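Local coordinates for protein lipase (Photobacterium sp. M37, PDB 2ORY) that catalyses the hydrolysis of triacylglycerol ester bonds, as a cold-adapted class 3 lipase with an alpha/beta-hydrolase fold, at residues E53-G57 with K150-F155; G208-A214 with K281-Q285. The contacts are given in a common frame with arbitrary orientation. Residues are numbered along the deposited sequence.

Contact 1. Residues E53-G57 with K150-F155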
ATOM      1  N   GLU A  53      18.918   1.976  -7.955  1.00 33.84           N
ATOM      2  CA  GLU A  53      19.573   0.776  -7.459  1.00 34.19           C
ATOM      3  C   GLU A  53      18.786   0.176  -6.296  1.00 30.09           C
ATOM      4  O   GLU A  53      18.451   0.875  -5.333  1.00 28.23           O
ATOM      5  CB  GLU A  53      20.987   1.129  -6.973  1.00 36.81           C
ATOM      6  CG  GLU A  53      21.773  -0.038  -6.430  1.00 41.44           C
ATOM      7  CD  GLU A  53      22.247  -0.986  -7.523  1.00 53.93           C
ATOM      8  OE1 GLU A  53      22.462  -2.185  -7.211  1.00 57.10           O
ATOM      9  OE2 GLU A  53      22.421  -0.538  -8.684  1.00 48.25           O
ATOM     10  N   VAL A  54      18.480  -1.113  -6.381  1.00 31.22           N
ATOM     11  CA  VAL A  54      17.774  -1.780  -5.294  1.00 27.24           C
ATOM     12  C   VAL A  54      18.869  -2.002  -4.262  1.00 25.86           C
ATOM     13  O   VAL A  54      19.815  -2.724  -4.527  1.00 23.54           O
ATOM     14  CB  VAL A  54      17.191  -3.138  -5.751  1.00 30.88           C
ATOM     15  CG1 VAL A  54      16.519  -3.849  -4.569  1.00 27.22           C
ATOM     16  CG2 VAL A  54      16.190  -2.914  -6.882  1.00 29.97           C
ATOM     17  N   VAL A  55      18.750  -1.358  -3.104  1.00 25.91           N
ATOM     18  CA  VAL A  55      19.752  -1.466  -2.052  1.00 24.89           C
ATOM     19  C   VAL A  55      19.306  -2.260  -0.815  1.00 29.35           C
ATOM     20  O   VAL A  55      20.098  -2.500   0.097  1.00 25.31           O
ATOM     21  CB  VAL A  55      20.230  -0.061  -1.629  1.00 28.85           C
ATOM     22  CG1 VAL A  55      20.994   0.591  -2.795  1.00 25.81           C
ATOM     23  CG2 VAL A  55      19.038   0.812  -1.257  1.00 28.77           C
ATOM     24  N   TRP A  56      18.038  -2.652  -0.763  1.00 26.29           N
ATOM     25  CA  TRP A  56      17.572  -3.468   0.355  1.00 25.63           C
ATOM     26  C   TRP A  56      16.370  -4.259  -0.105  1.00 22.36           C
ATOM     27  O   TRP A  56      15.396  -3.691  -0.599  1.00 20.80           O
ATOM     28  CB  TRP A  56      17.172  -2.630   1.559  1.00 23.43           C
ATOM     29  CG  TRP A  56      16.840  -3.505   2.740  1.00 26.60           C
ATOM     30  CD1 TRP A  56      17.693  -3.897   3.724  1.00 21.32           C
ATOM     31  CD2 TRP A  56      15.556  -4.051   3.082  1.00 18.06           C
ATOM     32  NE1 TRP A  56      17.027  -4.635   4.669  1.00 22.07           N
ATOM     33  CE2 TRP A  56      15.714  -4.747   4.301  1.00 20.31           C
ATOM     34  CE3 TRP A  56      14.289  -4.016   2.479  1.00 23.46           C
ATOM     35  CZ2 TRP A  56      14.649  -5.405   4.939  1.00 21.40           C
ATOM     36  CZ3 TRP A  56      13.220  -4.676   3.116  1.00 24.23           C
ATOM     37  CH2 TRP A  56      13.414  -5.359   4.333  1.00 23.77           C
ATOM     38  N   GLY A  57      16.441  -5.574   0.065  1.00 21.71           N
ATOM     39  CA  GLY A  57      15.354  -6.425  -0.371  1.00 17.47           C
ATOM     40  C   GLY A  57      15.538  -6.767  -1.839  1.00 22.87           C
ATOM     41  O   GLY A  57      16.600  -6.502  -2.408  1.00 24.92           O
ATOM     42  N   LYS A 150      19.542  -7.891   7.468  1.00 33.85           N
ATOM     43  CA  LYS A 150      19.327  -6.682   8.252  1.00 32.52           C
ATOM     44  C   LYS A 150      17.867  -6.281   8.169  1.00 29.05           C
ATOM     45  O   LYS A 150      17.253  -6.403   7.111  1.00 27.67           O
ATOM     46  CB  LYS A 150      20.198  -5.548   7.712  1.00 37.76           C
ATOM     47  CG  LYS A 150      21.680  -5.739   7.964  1.00 37.27           C
ATOM     48  CD  LYS A 150      22.507  -5.256   6.785  1.00 45.27           C
ATOM     49  CE  LYS A 150      23.990  -5.542   7.001  1.00 45.71           C
ATOM     50  NZ  LYS A 150      24.746  -5.446   5.722  1.00 46.77           N
ATOM     51  N   THR A 151      17.305  -5.830   9.286  1.00 27.45           N
ATOM     52  CA  THR A 151      15.916  -5.378   9.296  1.00 31.49           C
ATOM     53  C   THR A 151      15.950  -4.029   8.591  1.00 30.76           C
ATOM     54  O   THR A 151      17.027  -3.480   8.364  1.00 27.30           O
ATOM     55  CB  THR A 151      15.381  -5.148  10.724  1.00 33.62           C
ATOM     56  OG1 THR A 151      16.210  -4.184  11.390  1.00 31.34           O
ATOM     57  CG2 THR A 151      15.348  -6.476  11.511  1.00 32.49           C
ATOM     58  N   ILE A 152      14.789  -3.493   8.243  1.00 28.93           N
ATOM     59  CA  ILE A 152      14.751  -2.209   7.562  1.00 26.62           C
ATOM     60  C   ILE A 152      15.371  -1.136   8.470  1.00 29.81           C
ATOM     61  O   ILE A 152      16.137  -0.290   8.007  1.00 29.63           O
ATOM     62  CB  ILE A 152      13.295  -1.817   7.176  1.00 27.59           C
ATOM     63  CG1 ILE A 152      13.289  -0.507   6.379  1.00 26.72           C
ATOM     64  CG2 ILE A 152      12.432  -1.665   8.416  1.00 23.00           C
ATOM     65  CD1 ILE A 152      13.877  -0.622   5.020  1.00 22.66           C
ATOM     66  N   LEU A 153      15.058  -1.178   9.761  1.00 27.74           N
ATOM     67  CA  LEU A 153      15.598  -0.179  10.676  1.00 27.98           C
ATOM     68  C   LEU A 153      17.124  -0.269  10.779  1.00 28.67           C
ATOM     69  O   LEU A 153      17.822   0.752  10.725  1.00 29.67           O
ATOM     70  CB  LEU A 153      14.947  -0.314  12.057  1.00 29.90           C
ATOM     71  CG  LEU A 153      15.362   0.716  13.112  1.00 31.60           C
ATOM     72  CD1 LEU A 153      15.204   2.108  12.550  1.00 31.75           C
ATOM     73  CD2 LEU A 153      14.529   0.535  14.370  1.00 31.23           C
ATOM     74  N   GLN A 154      17.649  -1.480  10.932  1.00 28.08           N
ATOM     75  CA  GLN A 154      19.090  -1.655  11.003  1.00 26.13           C
ATOM     76  C   GLN A 154      19.741  -1.169   9.704  1.00 31.27           C
ATOM     77  O   GLN A 154      20.775  -0.490   9.738  1.00 32.49           O
ATOM     78  CB  GLN A 154      19.432  -3.126  11.246  1.00 28.86           C
ATOM     79  CG  GLN A 154      18.924  -3.653  12.593  1.00 32.60           C
ATOM     80  CD  GLN A 154      19.027  -5.161  12.708  1.00 36.02           C
ATOM     81  OE1 GLN A 154      19.084  -5.866  11.701  1.00 35.13           O
ATOM     82  NE2 GLN A 154      19.029  -5.667  13.937  1.00 39.10           N
ATOM     83  N   PHE A 155      19.147  -1.503   8.561  1.00 25.73           N
ATOM     84  CA  PHE A 155      19.707  -1.076   7.273  1.00 30.15           C
ATOM     85  C   PHE A 155      19.780   0.452   7.127  1.00 30.62           C
ATOM     86  O   PHE A 155      20.796   0.995   6.688  1.00 30.47           O
ATOM     87  CB  PHE A 155      18.884  -1.637   6.101  1.00 28.22           C
ATOM     88  CG  PHE A 155      19.321  -1.122   4.756  1.00 29.98           C
ATOM     89  CD1 PHE A 155      20.484  -1.592   4.161  1.00 28.09           C
ATOM     90  CD2 PHE A 155      18.594  -0.130   4.105  1.00 30.62           C
ATOM     91  CE1 PHE A 155      20.911  -1.082   2.945  1.00 29.77           C
ATOM     92  CE2 PHE A 155      19.018   0.384   2.891  1.00 29.34           C
ATOM     93  CZ  PHE A 155      20.180  -0.093   2.308  1.00 22.94           C
TER
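Residues 53-57 lie on strand 52-63; residues 150-155 lead into the first turn of helix 152-160. The backbones stay apart: the closest CA atoms, those of Trp56 and Phe155, are 7.6 Å from each other, so side chains make most of the contact. Val55 and Trp56 both face Val75 of strand 66-78, a classic beta bulge, and the chain turns a corner at Trp56. There CA-to-CB of Trp56 points toward the helix start. The helix opens with a capping box: Gln154 N donates to Thr151 OG1 (3.1 Å) and Thr151 N to Gln154 OE1 (3.0 Å), while Phe155 N bonds to Thr151 O at 2.9 Å.

Trp56, with chi1 near 180°, carries its indole to the start of the helix, where NE1 donates to Lys150 O (3.0 Å, 147°), just before the N-cap and close to the ring plane. Ile152 CD1 sits over one face of the indole, 4.3 Å from Trp56 CE3. Trp56 CB lies 3.8 Å from the centroid of the Phe155 ring and only 13° off its normal, a CH-pi contact. The two aromatic rings meet obliquely, planes at 44°, with Trp56 CD1 3.4 Å from Phe155 CG. Val55 CG2 extends the apolar patch at 3.9 Å from Phe155 CZ.

Val75 touches both Trp56 and Ile152, and Trp186 of helix 175-189 also packs on Ile152. The result is the strand-to-helix packing of an alpha/beta-hydrolase fold, in which a flanking helix rests against an outermost strand chiefly through Trp56 of the bulge, with Val55 beside it.

Contact 2. Residues G208-A214 with K281-Q285; sequences GPTAGNA and KKYKQ
Two backbone hydrogen bonds join the segments, Ala214 N to Lys282 O (2.8 Å, 137°) and Lys284 N to Gly212 O (3.2 Å, 168°). They frame a single antiparallel bridge in which Asn213 and Tyr283 form a non-hydrogen-bonded pair, CA-CA 4.2 Å. Beyond the bridge two waters and Gln285 continue the contact. Water 2 accepts from Gly212 N (3.0 Å) and donates to Lys284 O (2.8 Å); water 1 donates to Pro209 O (2.8 Å) and Gln285 OE1 (2.5 Å). Gln285, its CA-to-CB pointing away, brings its amide back through chi1 -139° and chi2 22°; NE2 gives Gly208 O a weak bond (3.1 Å, 127°) and also bonds Pro239 O.

Residues 208-210 are extended, Ala211 breaks the run (-77/-36), and Gly212 (-150/-160) and Asn213 (-87/175) resume it. Lys282 has positive phi and psi (58/41); Tyr283 and Lys284 are extended. Thr210 (chi1 p) points toward the partner, with CG2 3.3 Å from Lys284 C and OG1 bonded to Trp242 N. Lys284 (chi1 t) lays CB 3.9 Å from Ala214 CA, and its NZ salt-bridges Asp218. Tyr283 (chi1 -89°) brings CD2 3.4 Å from Gly212 O, and its OH bonds Val107 O.

Such a lone bridge pairs two loops outside the main sheet. Asn213 (chi1 p) N-caps helix 214-224 through Phe216 N; 208-214 follows strand 199-206, with Pro209 and Ala211 against helix 175-189, while 281-285 follows helix 265-278.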
ATOM      1  N   GLY A 208      -5.418   2.499  -0.368  1.00 20.47           N
ATOM      2  CA  GLY A 208      -5.381   1.791   0.891  1.00 19.58           C
ATOM      3  C   GLY A 208      -6.598   1.903   1.770  1.00 23.57           C
ATOM      4  O   GLY A 208      -7.292   2.935   1.770  1.00 23.08           O
ATOM      5  N   PRO A 209      -6.919   0.828   2.506  1.00 18.41           N
ATOM      6  CA  PRO A 209      -8.075   0.864   3.400  1.00 16.10           C
ATOM      7  C   PRO A 209      -7.586   1.564   4.678  1.00 22.50           C
ATOM      8  O   PRO A 209      -6.399   1.868   4.788  1.00 21.25           O
ATOM      9  CB  PRO A 209      -8.377  -0.606   3.631  1.00 19.80           C
ATOM     10  CG  PRO A 209      -6.991  -1.238   3.626  1.00 14.39           C
ATOM     11  CD  PRO A 209      -6.307  -0.516   2.462  1.00 19.27           C
ATOM     12  N   THR A 210      -8.486   1.805   5.629  1.00 22.47           N
ATOM     13  CA  THR A 210      -8.146   2.464   6.887  1.00 22.69           C
ATOM     14  C   THR A 210      -7.302   1.581   7.791  1.00 23.42           C
ATOM     15  O   THR A 210      -7.711   0.474   8.145  1.00 25.58           O
ATOM     16  CB  THR A 210      -9.413   2.849   7.703  1.00 22.80           C
ATOM     17  OG1 THR A 210     -10.225   1.683   7.891  1.00 27.75           O
ATOM     18  CG2 THR A 210     -10.242   3.935   6.991  1.00 18.44           C
ATOM     19  N   ALA A 211      -6.131   2.069   8.172  1.00 19.39           N
ATOM     20  CA  ALA A 211      -5.272   1.307   9.069  1.00 24.20           C
ATOM     21  C   ALA A 211      -5.755   1.370  10.513  1.00 22.65           C
ATOM     22  O   ALA A 211      -5.644   0.387  11.226  1.00 23.63           O
ATOM     23  CB  ALA A 211      -3.839   1.817   9.005  1.00 24.04           C
ATOM     24  N   GLY A 212      -6.293   2.512  10.945  1.00 22.88           N
ATOM     25  CA  GLY A 212      -6.721   2.645  12.333  1.00 22.80           C
ATOM     26  C   GLY A 212      -7.895   3.577  12.600  1.00 26.15           C
ATOM     27  O   GLY A 212      -8.657   3.892  11.682  1.00 28.28           O
ATOM     28  N   ASN A 213      -8.043   4.028  13.848  1.00 22.97           N
ATOM     29  CA  ASN A 213      -9.180   4.887  14.205  1.00 27.51           C
ATOM     30  C   ASN A 213      -8.973   6.379  13.974  1.00 25.23           C
ATOM     31  O   ASN A 213      -7.881   6.810  13.594  1.00 25.96           O
ATOM     32  CB  ASN A 213      -9.619   4.642  15.657  1.00 20.99           C
ATOM     33  CG  ASN A 213      -8.559   5.035  16.682  1.00 27.68           C
ATOM     34  OD1 ASN A 213      -7.599   5.754  16.380  1.00 27.79           O
ATOM     35  ND2 ASN A 213      -8.743   4.576  17.907  1.00 26.01           N
ATOM     36  N   ALA A 214     -10.034   7.154  14.193  1.00 23.73           N
ATOM     37  CA  ALA A 214     -10.000   8.605  13.997  1.00 25.07           C
ATOM     38  C   ALA A 214      -8.830   9.276  14.708  1.00 24.06           C
ATOM     39  O   ALA A 214      -8.107  10.065  14.098  1.00 28.24           O
ATOM     40  CB  ALA A 214     -11.326   9.234  14.446  1.00 22.78           C
ATOM     41  N   LYS A 281     -15.944   1.223  16.153  1.00 35.44           N
ATOM     42  CA  LYS A 281     -14.479   1.239  16.124  1.00 37.58           C
ATOM     43  C   LYS A 281     -13.917   2.599  15.704  1.00 34.38           C
ATOM     44  O   LYS A 281     -12.741   2.887  15.919  1.00 32.87           O
ATOM     45  CB  LYS A 281     -13.958   0.175  15.156  1.00 40.43           C
ATOM     46  CG  LYS A 281     -13.506  -1.114  15.799  1.00 40.90           C
ATOM     47  CD  LYS A 281     -14.646  -1.845  16.434  1.00 41.42           C
ATOM     48  CE  LYS A 281     -14.181  -3.205  16.895  1.00 40.35           C
ATOM     49  NZ  LYS A 281     -15.286  -3.954  17.533  1.00 47.54           N
ATOM     50  N   LYS A 282     -14.768   3.410  15.086  1.00 34.34           N
ATOM     51  CA  LYS A 282     -14.407   4.740  14.622  1.00 33.67           C
ATOM     52  C   LYS A 282     -13.239   4.740  13.631  1.00 35.53           C
ATOM     53  O   LYS A 282     -12.354   5.604  13.683  1.00 28.11           O
ATOM     54  CB  LYS A 282     -14.091   5.636  15.817  1.00 43.47           C
ATOM     55  CG  LYS A 282     -15.259   5.806  16.774  1.00 42.82           C
ATOM     56  CD  LYS A 282     -14.973   6.889  17.811  1.00 50.75           C
ATOM     57  CE  LYS A 282     -13.751   6.578  18.678  1.00 51.76           C
ATOM     58  NZ  LYS A 282     -13.496   7.668  19.684  1.00 52.37           N
ATOM     59  N   TYR A 283     -13.260   3.761  12.723  1.00 34.41           N
ATOM     60  CA  TYR A 283     -12.238   3.621  11.694  1.00 27.97           C
ATOM     61  C   TYR A 283     -12.332   4.836  10.787  1.00 24.98           C
ATOM     62  O   TYR A 283     -13.429   5.237  10.397  1.00 29.25           O
ATOM     63  CB  TYR A 283     -12.466   2.330  10.885  1.00 26.37           C
ATOM     64  CG  TYR A 283     -11.768   1.109  11.454  1.00 27.73           C
ATOM     65  CD1 TYR A 283     -12.491   0.085  12.062  1.00 26.34           C
ATOM     66  CD2 TYR A 283     -10.375   0.991  11.404  1.00 27.43           C
ATOM     67  CE1 TYR A 283     -11.845  -1.022  12.607  1.00 29.97           C
ATOM     68  CE2 TYR A 283      -9.717  -0.113  11.948  1.00 28.26           C
ATOM     69  CZ  TYR A 283     -10.458  -1.111  12.544  1.00 29.11           C
ATOM     70  OH  TYR A 283      -9.814  -2.200  13.061  1.00 27.44           O
ATOM     71  N   LYS A 284     -11.193   5.423  10.445  1.00 23.94           N
ATOM     72  CA  LYS A 284     -11.194   6.616   9.599  1.00 24.67           C
ATOM     73  C   LYS A 284      -9.950   6.742   8.729  1.00 28.71           C
ATOM     74  O   LYS A 284      -8.840   6.402   9.138  1.00 25.53           O
ATOM     75  CB  LYS A 284     -11.322   7.883  10.449  1.00 25.49           C
ATOM     76  CG  LYS A 284     -11.509   9.134   9.594  1.00 36.84           C
ATOM     77  CD  LYS A 284     -11.813  10.380  10.393  1.00 32.98           C
ATOM     78  CE  LYS A 284     -10.550  11.069  10.867  1.00 40.66           C
ATOM     79  NZ  LYS A 284     -10.822  12.456  11.395  1.00 39.05           N
ATOM     80  N   GLN A 285     -10.156   7.263   7.531  1.00 26.71           N
ATOM     81  CA  GLN A 285      -9.104   7.438   6.547  1.00 26.59           C
ATOM     82  C   GLN A 285      -8.163   8.551   6.998  1.00 29.78           C
ATOM     83  O   GLN A 285      -8.593   9.489   7.665  1.00 26.77           O
ATOM     84  CB  GLN A 285      -9.777   7.823   5.233  1.00 23.48           C
ATOM     85  CG  GLN A 285      -9.276   7.222   3.923  1.00 34.67           C
ATOM     86  CD  GLN A 285      -8.501   5.919   4.030  1.00 29.15           C
ATOM     87  OE1 GLN A 285      -7.384   5.898   4.535  1.00 23.13           O
ATOM     88  NE2 GLN A 285      -9.085   4.829   3.522  1.00 21.49           N
TER
HETATM   89  O   HOH W   1      -5.337   4.447   4.363  1.00 22.04           O
HETATM   90  O   HOH W   2      -6.446   5.073   9.404  1.00 21.12           O

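After helices 5-15 and 30-43 the chain enters strand 52-63, then the hairpin-linked strands 66-78 and 84-90 and helix 127-138, before contact 1 closes that loop at the start of helix 152-160. Strand 166-173, helix 175-189, with a probable nucleophile elbow between them, and strand 199-206 follow. Contact 2 then opens and closes a second loop, holding helices 214-224, 244-247 and 265-278. The two loops are in series, neither nested nor crossed. The centres of contacts 1 and 2 are 29 Å apart and their nearest atoms about 17 Å. Contact 1 ties a helix to one outermost strand, 52-63; contact 2 joins loops beyond the other, 199-206, and both adjoin helix 175-189.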